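Local coordinates for cellulase (Xanthomonas axonopodis pv. citri, PDB 4W7W), which probably hydrolyses beta-1,4-glucosidic bonds of cellulose as a family 5 glycoside hydrolase, and is seen here with glucose units of cellopentaose bound, at residues F55-I66 against S94-Q103; A164-R175 against A208-L219. All coordinates share one frame; numbering follows the deposited sequence. Where two conformers were deposited one is given.

Contact 1 of 2, residues F55-I66 against S94-Q103; sequences FSYFAGKGMNTI and SLEAAKANKQ
Gln103, just past the end of helix 85-100, lays its amide oxygen at the edge of the Phe55 ring in helix 52-60. Amide and ring planes stand 63° apart, and OE1 lies in the ring plane, 3.4 Å from Phe55 CD2. Extended beyond CG, the glutamine chain carries NE2 to two carbonyls of 55-66. The bond from NE2 to Met63 O (3.2 Å) is nearly straight and lies in the amide plane; that to Phe55 O (3.1 Å) is bent to 137° at the hydrogen and leaves the plane. Phe55 O also accepts from Ala59 N in its own helix, so two donors grip it. Gln103 OE1, by contrast, is buried without a hydrogen-bonding partner. Over one ring face of Phe55 sits Ala97 CB, a CH-pi contact 3.9 Å from the centroid, while Phe55 CZ reaches Ser94 CB at 3.8 Å. Asn101 OD1 comes 3.3 Å from Ser56 CA, and the bond from Asn101 ND2 back to Ala97 O, in the amide plane, helps hold the amide's rotation. Both helices end in Schellman motifs, with Gly62 and Lys102 at positive phi. The axes of helical segments 55-60 and 94-100 approach to 9.7 Å at 29°, and strands 65-70 and 104-109 are parallel neighbours: consecutive beta-alpha units of an (alpha/beta)8 barrel.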
loop_
_atom_site.group_PDB
_atom_site.type_symbol
_atom_site.label_atom_id
_atom_site.label_comp_id
_atom_site.label_asym_id
_atom_site.label_seq_id
_atom_site.Cartn_x
_atom_site.Cartn_y
_atom_site.Cartn_z
ATOM N N PHE A 55 11.904 -3.682 11.701
ATOM C CA PHE A 55 10.759 -3.181 12.454
ATOM C C PHE A 55 11.214 -2.280 13.596
ATOM O O PHE A 55 10.683 -1.189 13.787
ATOM C CB PHE A 55 9.901 -4.330 12.989
ATOM C CG PHE A 55 9.220 -5.119 11.912
ATOM C CD1 PHE A 55 9.885 -6.163 11.277
ATOM C CD2 PHE A 55 7.936 -4.813 11.503
ATOM C CE1 PHE A 55 9.257 -6.892 10.279
ATOM C CE2 PHE A 55 7.316 -5.542 10.507
ATOM C CZ PHE A 55 7.984 -6.571 9.884
ATOM N N SER A 56 12.207 -2.734 14.359
ATOM C CA SER A 56 12.656 -1.933 15.496
ATOM C C SER A 56 13.335 -0.630 15.052
ATOM O O SER A 56 13.161 0.396 15.694
ATOM C CB SER A 56 13.542 -2.743 16.441
ATOM O OG SER A 56 14.629 -3.318 15.776
ATOM N N TYR A 57 14.087 -0.665 13.962
ATOM C CA TYR A 57 14.708 0.553 13.444
ATOM C C TYR A 57 13.637 1.589 13.119
ATOM O O TYR A 57 13.719 2.745 13.557
ATOM C CB TYR A 57 15.542 0.275 12.193
ATOM C CG TYR A 57 16.013 1.564 11.555
ATOM C CD1 TYR A 57 17.092 2.263 12.066
ATOM C CD2 TYR A 57 15.331 2.109 10.476
ATOM C CE1 TYR A 57 17.492 3.460 11.502
ATOM C CE2 TYR A 57 15.722 3.303 9.911
ATOM C CZ TYR A 57 16.800 3.980 10.418
ATOM O OH TYR A 57 17.165 5.168 9.810
ATOM N N PHE A 58 12.619 1.197 12.371
ATOM C CA PHE A 58 11.603 2.179 11.991
ATOM C C PHE A 58 10.766 2.625 13.179
ATOM O O PHE A 58 10.407 3.785 13.270
ATOM C CB PHE A 58 10.788 1.684 10.783
ATOM C CG PHE A 58 11.612 1.675 9.533
ATOM C CD1 PHE A 58 12.014 2.892 8.978
ATOM C CD2 PHE A 58 12.116 0.506 8.975
ATOM C CE1 PHE A 58 12.862 2.932 7.895
ATOM C CE2 PHE A 58 12.972 0.540 7.894
ATOM C CZ PHE A 58 13.363 1.760 7.360
ATOM N N ALA A 59 10.481 1.721 14.114
ATOM C CA ALA A 59 9.805 2.119 15.342
ATOM C C ALA A 59 10.604 3.181 16.081
ATOM O O ALA A 59 10.029 4.126 16.628
ATOM C CB ALA A 59 9.563 0.936 16.242
ATOM N N GLY A 60 11.923 3.029 16.107
ATOM C CA GLY A 60 12.806 3.994 16.770
ATOM C C GLY A 60 12.814 5.362 16.127
ATOM O O GLY A 60 13.154 6.342 16.767
ATOM N N LYS A 61 12.404 5.439 14.867
ATOM C CA LYS A 61 12.225 6.705 14.165
ATOM C C LYS A 61 10.824 7.259 14.290
ATOM O O LYS A 61 10.528 8.278 13.667
ATOM C CB LYS A 61 12.569 6.529 12.692
ATOM C CG LYS A 61 14.008 6.155 12.455
ATOM C CD LYS A 61 14.909 7.155 13.147
ATOM C CE LYS A 61 16.334 7.060 12.694
ATOM N NZ LYS A 61 17.122 8.114 13.384
ATOM N N GLY A 62 9.965 6.600 15.073
ATOM C CA GLY A 62 8.616 7.101 15.316
ATOM C C GLY A 62 7.558 6.498 14.423
ATOM O O GLY A 62 6.404 6.907 14.478
ATOM N N MET A 63 7.925 5.515 13.630
ATOM C CA MET A 63 6.969 4.988 12.696
ATOM C C MET A 63 6.210 3.827 13.262
ATOM O O MET A 63 6.797 2.839 13.724
ATOM C CB MET A 63 7.673 4.632 11.439
ATOM C CG MET A 63 8.124 5.905 10.784
ATOM S SD MET A 63 9.150 5.461 9.423
ATOM C CE MET A 63 9.284 7.048 8.608
ATOM N N ASN A 64 4.891 3.960 13.234
ATOM C CA ASN A 64 4.013 2.968 13.827
ATOM C C ASN A 64 3.340 2.072 12.825
ATOM O O ASN A 64 2.487 1.290 13.211
ATOM C CB ASN A 64 2.959 3.635 14.718
ATOM C CG ASN A 64 1.886 4.339 13.925
ATOM O OD1 ASN A 64 2.042 4.561 12.724
ATOM N ND2 ASN A 64 0.785 4.660 14.579
ATOM N N THR A 65 3.719 2.145 11.543
ATOM C CA THR A 65 3.027 1.381 10.509
ATOM C C THR A 65 4.027 0.837 9.510
ATOM O O THR A 65 4.898 1.562 9.032
ATOM C CB THR A 65 1.989 2.254 9.781
ATOM O OG1 THR A 65 1.058 2.764 10.738
ATOM C CG2 THR A 65 1.200 1.466 8.759
ATOM N N ILE A 66 3.870 -0.439 9.191
ATOM C CA ILE A 66 4.662 -1.092 8.159
ATOM C C ILE A 66 3.716 -1.632 7.094
ATOM O O ILE A 66 2.771 -2.367 7.419
ATOM C CB ILE A 66 5.469 -2.251 8.749
ATOM C CG1 ILE A 66 6.485 -1.748 9.784
ATOM C CG2 ILE A 66 6.135 -3.063 7.646
ATOM C CD1 ILE A 66 7.533 -0.799 9.277
ATOM N N SER A 94 6.406 -11.755 10.591
ATOM C CA SER A 94 6.461 -10.300 10.480
ATOM C C SER A 94 5.462 -9.620 11.416
ATOM O O SER A 94 5.769 -8.588 12.011
ATOM C CB SER A 94 6.220 -9.841 9.037
ATOM O OG SER A 94 7.265 -10.260 8.178
ATOM N N LEU A 95 4.263 -10.187 11.530
ATOM C CA LEU A 95 3.271 -9.629 12.432
ATOM C C LEU A 95 3.745 -9.662 13.884
ATOM O O LEU A 95 3.511 -8.703 14.618
ATOM C CB LEU A 95 1.961 -10.372 12.272
ATOM C CG LEU A 95 0.828 -9.930 13.198
ATOM C CD1 LEU A 95 0.510 -8.446 13.078
ATOM C CD2 LEU A 95 -0.388 -10.776 12.901
ATOM N N GLU A 96 4.406 -10.738 14.302
ATOM C CA GLU A 96 4.954 -10.766 15.655
ATOM C C GLU A 96 5.911 -9.606 15.876
ATOM O O GLU A 96 5.892 -8.975 16.936
ATOM C CB GLU A 96 5.671 -12.094 15.956
ATOM C CG GLU A 96 4.753 -13.293 16.117
ATOM C CD GLU A 96 5.421 -14.521 16.722
ATOM O OE1 GLU A 96 6.468 -14.398 17.424
ATOM O OE2 GLU A 96 4.835 -15.607 16.516
ATOM N N ALA A 97 6.763 -9.340 14.889
ATOM C CA ALA A 97 7.727 -8.255 15.022
ATOM C C ALA A 97 7.026 -6.906 15.082
ATOM O O ALA A 97 7.382 -6.038 15.900
ATOM C CB ALA A 97 8.713 -8.280 13.877
ATOM N N ALA A 98 6.046 -6.700 14.205
ATOM C CA ALA A 98 5.279 -5.452 14.233
ATOM C C ALA A 98 4.620 -5.253 15.590
ATOM O O ALA A 98 4.745 -4.204 16.203
ATOM C CB ALA A 98 4.240 -5.430 13.119
ATOM N N LYS A 99 3.951 -6.288 16.094
ATOM C CA LYS A 99 3.276 -6.163 17.372
ATOM C C LYS A 99 4.231 -5.857 18.514
ATOM O O LYS A 99 3.946 -5.028 19.380
ATOM C CB LYS A 99 2.467 -7.423 17.677
ATOM C CG LYS A 99 1.210 -7.564 16.838
ATOM C CD LYS A 99 0.615 -8.968 16.905
ATOM C CE LYS A 99 0.306 -9.433 18.317
ATOM N NZ LYS A 99 -0.428 -10.726 18.282
ATOM N N ALA A 100 5.388 -6.503 18.506
ATOM C CA ALA A 100 6.355 -6.289 19.567
ATOM C C ALA A 100 6.882 -4.866 19.574
ATOM O O ALA A 100 7.276 -4.366 20.614
ATOM C CB ALA A 100 7.504 -7.266 19.435
ATOM N N ASN A 101 6.863 -4.225 18.401
ATOM C CA ASN A 101 7.299 -2.852 18.241
ATOM C C ASN A 101 6.147 -1.850 18.171
ATOM O O ASN A 101 6.337 -0.691 17.795
ATOM C CB ASN A 101 8.194 -2.754 17.007
ATOM C CG ASN A 101 9.531 -3.419 17.254
ATOM O OD1 ASN A 101 10.430 -2.809 17.837
ATOM N ND2 ASN A 101 9.658 -4.685 16.874
ATOM N N LYS A 102 4.965 -2.289 18.588
ATOM C CA LYS A 102 3.783 -1.436 18.663
ATOM C C LYS A 102 3.440 -0.807 17.311
ATOM O O LYS A 102 3.018 0.345 17.206
ATOM C CB LYS A 102 3.906 -0.404 19.778
ATOM C CG LYS A 102 4.201 -1.019 21.144
ATOM C CD LYS A 102 4.234 0.027 22.242
ATOM C CE LYS A 102 4.734 -0.553 23.555
ATOM N NZ LYS A 102 4.551 0.393 24.690
ATOM N N GLN A 103 3.592 -1.608 16.266
ATOM C CA GLN A 103 3.268 -1.188 14.902
ATOM C C GLN A 103 2.061 -1.928 14.352
ATOM O O GLN A 103 1.786 -3.078 14.700
ATOM C CB GLN A 103 4.462 -1.462 13.974
ATOM C CG GLN A 103 5.646 -0.579 14.268
ATOM C CD GLN A 103 6.952 -1.075 13.682
ATOM O OE1 GLN A 103 7.211 -2.270 13.636
ATOM N NE2 GLN A 103 7.809 -0.148 13.283
#

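Contact 2 of 2, residues A164-R175 against A208-L219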
loop_
_atom_site.group_PDB
_atom_site.type_symbol
_atom_site.label_atom_id
_atom_site.label_comp_id
_atom_site.label_asym_id
_atom_site.label_seq_id
_atom_site.Cartn_x
_atom_site.Cartn_y
_atom_site.Cartn_z
ATOM N N ALA A 164 -14.326 -1.520 -9.132
ATOM C CA ALA A 164 -15.173 -1.272 -7.973
ATOM C C ALA A 164 -16.020 -2.490 -7.616
ATOM O O ALA A 164 -16.190 -2.799 -6.442
ATOM C CB ALA A 164 -16.053 -0.057 -8.196
ATOM N N ASN A 165 -16.538 -3.185 -8.619
ATOM C CA ASN A 165 -17.281 -4.421 -8.367
ATOM C C ASN A 165 -16.398 -5.472 -7.704
ATOM O O ASN A 165 -16.806 -6.138 -6.756
ATOM C CB ASN A 165 -17.857 -4.978 -9.684
ATOM C CG ASN A 165 -18.475 -6.361 -9.532
ATOM O OD1 ASN A 165 -17.873 -7.371 -9.931
ATOM N ND2 ASN A 165 -19.644 -6.425 -8.940
ATOM N N ALA A 166 -15.176 -5.634 -8.209
ATOM C CA ALA A 166 -14.243 -6.592 -7.614
ATOM C C ALA A 166 -13.925 -6.208 -6.179
ATOM O O ALA A 166 -13.885 -7.071 -5.287
ATOM C CB ALA A 166 -12.962 -6.681 -8.433
ATOM N N ALA A 167 -13.707 -4.914 -5.940
ATOM C CA ALA A 167 -13.435 -4.431 -4.595
ATOM C C ALA A 167 -14.634 -4.662 -3.674
ATOM O O ALA A 167 -14.459 -5.086 -2.534
ATOM C CB ALA A 167 -13.066 -2.960 -4.652
ATOM N N GLN A 168 -15.835 -4.393 -4.160
ATOM C CA GLN A 168 -17.028 -4.638 -3.358
ATOM C C GLN A 168 -17.114 -6.103 -2.938
ATOM O O GLN A 168 -17.403 -6.430 -1.780
ATOM C CB GLN A 168 -18.297 -4.240 -4.112
ATOM C CG GLN A 168 -19.554 -4.457 -3.277
ATOM C CD GLN A 168 -19.597 -3.554 -2.069
ATOM O OE1 GLN A 168 -19.815 -2.347 -2.212
ATOM N NE2 GLN A 168 -19.352 -4.109 -0.887
ATOM N N GLY A 169 -16.906 -6.996 -3.892
ATOM C CA GLY A 169 -16.971 -8.416 -3.578
ATOM C C GLY A 169 -15.952 -8.800 -2.522
ATOM O O GLY A 169 -16.215 -9.635 -1.658
ATOM N N THR A 170 -14.790 -8.183 -2.581
ATOM C CA THR A 170 -13.742 -8.467 -1.625
ATOM C C THR A 170 -14.073 -7.930 -0.228
ATOM O O THR A 170 -13.887 -8.627 0.772
ATOM C CB THR A 170 -12.443 -7.871 -2.160
ATOM O OG1 THR A 170 -12.115 -8.496 -3.403
ATOM C CG2 THR A 170 -11.307 -8.123 -1.210
ATOM N N ILE A 171 -14.555 -6.693 -0.156
ATOM C CA ILE A 171 -14.994 -6.111 1.116
ATOM C C ILE A 171 -16.065 -6.995 1.745
ATOM O O ILE A 171 -16.004 -7.340 2.925
ATOM C CB ILE A 171 -15.512 -4.684 0.899
ATOM C CG1 ILE A 171 -14.363 -3.741 0.518
ATOM C CG2 ILE A 171 -16.249 -4.180 2.118
ATOM C CD1 ILE A 171 -14.851 -2.471 -0.146
ATOM N N THR A 172 -17.043 -7.391 0.951
ATOM C CA THR A 172 -18.129 -8.227 1.434
ATOM C C THR A 172 -17.584 -9.535 1.987
ATOM O O THR A 172 -17.996 -9.986 3.061
ATOM C CB THR A 172 -19.157 -8.437 0.320
ATOM O OG1 THR A 172 -19.755 -7.165 0.052
ATOM C CG2 THR A 172 -20.206 -9.476 0.687
ATOM N N ALA A 173 -16.689 -10.167 1.239
ATOM C CA ALA A 173 -16.098 -11.435 1.663
ATOM C C ALA A 173 -15.384 -11.290 3.004
ATOM O O ALA A 173 -15.493 -12.155 3.886
ATOM C CB ALA A 173 -15.161 -11.976 0.603
ATOM N N ILE A 174 -14.632 -10.216 3.166
ATOM C CA ILE A 174 -13.923 -9.987 4.413
ATOM C C ILE A 174 -14.929 -9.820 5.550
ATOM O O ILE A 174 -14.780 -10.424 6.609
ATOM C CB ILE A 174 -13.003 -8.757 4.302
ATOM C CG1 ILE A 174 -11.821 -9.080 3.362
ATOM C CG2 ILE A 174 -12.524 -8.288 5.676
ATOM C CD1 ILE A 174 -11.055 -7.854 2.878
ATOM N N ARG A 175 -15.955 -9.004 5.350
ATOM C CA ARG A 175 -16.884 -8.747 6.447
ATOM C C ARG A 175 -17.716 -9.962 6.828
ATOM O O ARG A 175 -18.077 -10.112 7.986
ATOM C CB ARG A 175 -17.744 -7.526 6.142
ATOM C CG ARG A 175 -16.957 -6.235 5.966
ATOM C CD ARG A 175 -16.119 -5.922 7.192
ATOM N NE ARG A 175 -15.488 -4.621 7.050
ATOM C CZ ARG A 175 -14.281 -4.292 7.496
ATOM N NH1 ARG A 175 -13.532 -5.157 8.160
ATOM N NH2 ARG A 175 -13.832 -3.085 7.234
ATOM N N ALA A 208 -16.773 5.873 -9.664
ATOM C CA ALA A 208 -17.021 4.444 -9.542
ATOM C C ALA A 208 -17.062 4.001 -8.088
ATOM O O ALA A 208 -17.845 3.129 -7.716
ATOM C CB ALA A 208 -15.952 3.670 -10.274
ATOM N N LEU A 209 -16.205 4.572 -7.248
ATOM C CA LEU A 209 -16.038 4.075 -5.888
ATOM C C LEU A 209 -17.036 4.672 -4.920
ATOM O O LEU A 209 -17.138 4.198 -3.790
ATOM C CB LEU A 209 -14.609 4.304 -5.409
ATOM C CG LEU A 209 -13.615 3.439 -6.170
ATOM C CD1 LEU A 209 -12.202 3.919 -5.908
ATOM C CD2 LEU A 209 -13.728 1.954 -5.834
ATOM N N GLU A 210 -17.808 5.661 -5.349
ATOM C CA GLU A 210 -18.937 6.122 -4.548
ATOM C C GLU A 210 -19.978 5.023 -4.275
ATOM O O GLU A 210 -20.760 5.116 -3.338
ATOM C CB GLU A 210 -19.565 7.338 -5.224
ATOM C CG GLU A 210 -18.681 8.528 -4.954
ATOM C CD GLU A 210 -18.858 9.712 -5.887
ATOM O OE1 GLU A 210 -19.903 9.837 -6.558
ATOM O OE2 GLU A 210 -17.923 10.558 -5.930
ATOM N N ILE A 211 -19.978 3.990 -5.102
ATOM C CA ILE A 211 -20.951 2.915 -4.969
ATOM C C ILE A 211 -20.627 2.003 -3.790
ATOM O O ILE A 211 -21.496 1.264 -3.338
ATOM C CB ILE A 211 -21.048 2.044 -6.257
ATOM C CG1 ILE A 211 -19.893 1.050 -6.356
ATOM C CG2 ILE A 211 -21.174 2.882 -7.512
ATOM C CD1 ILE A 211 -19.917 0.274 -7.631
ATOM N N LEU A 212 -19.385 2.013 -3.302
ATOM C CA LEU A 212 -18.992 0.989 -2.352
ATOM C C LEU A 212 -19.686 1.113 -1.016
ATOM O O LEU A 212 -19.890 2.210 -0.513
ATOM C CB LEU A 212 -17.500 1.013 -2.079
ATOM C CG LEU A 212 -16.586 0.610 -3.217
ATOM C CD1 LEU A 212 -15.160 0.611 -2.695
ATOM C CD2 LEU A 212 -16.907 -0.755 -3.777
ATOM N N LYS A 213 -19.992 -0.047 -0.449
ATOM C CA LYS A 213 -20.553 -0.147 0.885
ATOM C C LYS A 213 -19.736 -1.125 1.703
ATOM O O LYS A 213 -19.456 -2.243 1.271
ATOM C CB LYS A 213 -22.010 -0.620 0.827
ATOM C CG LYS A 213 -22.957 0.341 0.115
ATOM C CD LYS A 213 -24.366 -0.237 0.057
ATOM C CE LYS A 213 -24.571 -1.038 -1.222
ATOM N NZ LYS A 213 -25.840 -1.821 -1.212
ATOM N N ASP A 214 -19.366 -0.693 2.899
ATOM C CA ASP A 214 -18.693 -1.567 3.849
ATOM C C ASP A 214 -19.611 -1.737 5.043
ATOM O O ASP A 214 -19.770 -0.807 5.836
ATOM C CB ASP A 214 -17.383 -0.944 4.306
ATOM C CG ASP A 214 -16.660 -1.791 5.340
ATOM O OD1 ASP A 214 -17.140 -2.906 5.653
ATOM O OD2 ASP A 214 -15.627 -1.328 5.858
ATOM N N PRO A 215 -20.218 -2.930 5.194
ATOM C CA PRO A 215 -21.114 -3.099 6.337
ATOM C C PRO A 215 -20.414 -3.027 7.700
ATOM O O PRO A 215 -21.082 -2.860 8.711
ATOM C CB PRO A 215 -21.753 -4.470 6.093
ATOM C CG PRO A 215 -20.774 -5.193 5.239
ATOM C CD PRO A 215 -20.114 -4.151 4.379
ATOM N N GLY A 216 -19.086 -3.148 7.708
ATOM C CA GLY A 216 -18.295 -2.983 8.920
ATOM C C GLY A 216 -17.842 -1.554 9.182
ATOM O O GLY A 216 -17.201 -1.298 10.189
ATOM N N ASN A 217 -18.153 -0.632 8.258
ATOM C CA ASN A 217 -17.809 0.787 8.412
ATOM C C ASN A 217 -16.375 1.009 8.882
ATOM O O ASN A 217 -16.133 1.743 9.849
ATOM C CB ASN A 217 -18.780 1.500 9.362
ATOM C CG ASN A 217 -18.671 3.014 9.264
ATOM O OD1 ASN A 217 -18.145 3.556 8.278
ATOM N ND2 ASN A 217 -19.135 3.703 10.300
ATOM N N ASN A 218 -15.426 0.381 8.203
ATOM C CA ASN A 218 -14.026 0.570 8.544
ATOM C C ASN A 218 -13.150 0.420 7.308
ATOM O O ASN A 218 -12.359 -0.518 7.168
ATOM C CB ASN A 218 -13.587 -0.362 9.664
ATOM C CG ASN A 218 -12.310 0.098 10.320
ATOM O OD1 ASN A 218 -11.963 1.280 10.253
ATOM N ND2 ASN A 218 -11.599 -0.820 10.957
ATOM N N LEU A 219 -13.304 1.415 6.439
ATOM C CA LEU A 219 -12.675 1.459 5.133
ATOM C C LEU A 219 -11.879 2.748 5.007
ATOM O O LEU A 219 -12.269 3.771 5.565
ATOM C CB LEU A 219 -13.812 1.516 4.116
ATOM C CG LEU A 219 -13.616 1.134 2.679
ATOM C CD1 LEU A 219 -13.200 -0.325 2.659
ATOM C CD2 LEU A 219 -14.927 1.304 1.912
#
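Arg175 grips Asp214 side-on, one nitrogen to each carboxylate oxygen, and this salt bridge closes one end of the contact. NE reaches Asp214 OD1 at 2.8 Å and NH2 reaches Asp214 OD2 at 2.9 Å. Guanidinium and carboxylate planes lie 13° apart, and NE uses the syn lone pair of OD1. Bent at chi2 (-57°), the arginine chain brings its guanidinium to the turn from Asp214 to Asn217, while NH1 donates to the carbonyls of Ala179 and Asn181 and holds the group from its other end. The same carboxylate accepts Gly216 N on OD1, forming an Asx turn, and Asn218 N on OD2; both backbone donors approach from above its plane.

Midway, Gln168 pairs its amide with the backbone of Lys213. Lys213 N donates to Gln168 OE1 on a lone pair, and Gln168 NE2 returns a bond to Lys213 O; each is 2.9 Å long and close to straight. On the barrel-facing side, buried Ile171 has two apolar partners: its CD1 touches Leu212 CD1 at 4.0 Å and Leu219 CD1 at 3.9 Å, crossing both side chains at about a right angle. Leu212 and Leu219 continue inward onto Val185 of strand 183-186. Buried Ala164 and Leu209 extend this side, and Leu212 CD2 lies 3.4 Å from Ala164 O.

The solvent side differs in burial rather than in distance. Ile211 CD1 meets Ala164 CB at 3.9 Å, yet Ile211 is exposed; so is Pro215, against Arg175 CB, and the Lys213 side chain runs off from the helix. With four hydrogen bonds on its two oxygens, Asp214 is probably favoured as a carboxylate, which ties the helix, through Arg175, to the 214-217 turn and to Asn218, just before strand 219-226.

After strand 24-29, the chain passes through helix 52-60 into strand 65-70; contact 1 closes the loop running on through helix 85-100, joining two successive beta-alpha units just before strand 104-109. That strand, helix 127-141 and strand 147-150 come next, then helix 160-176. Contact 2 closes a second loop, through strand 183-186 and helix 205-209, and ends at the start of strand 219-226. The loops are in series, neither crossing nor enclosing the other. The centres of contacts 1 and 2 lie about 28 Å apart, and the two do not touch. Contact 1 ties together two neighbouring outer helices and the loop before strand 65-70; contact 2 fastens a later helix to the connection leading into strand 219-226.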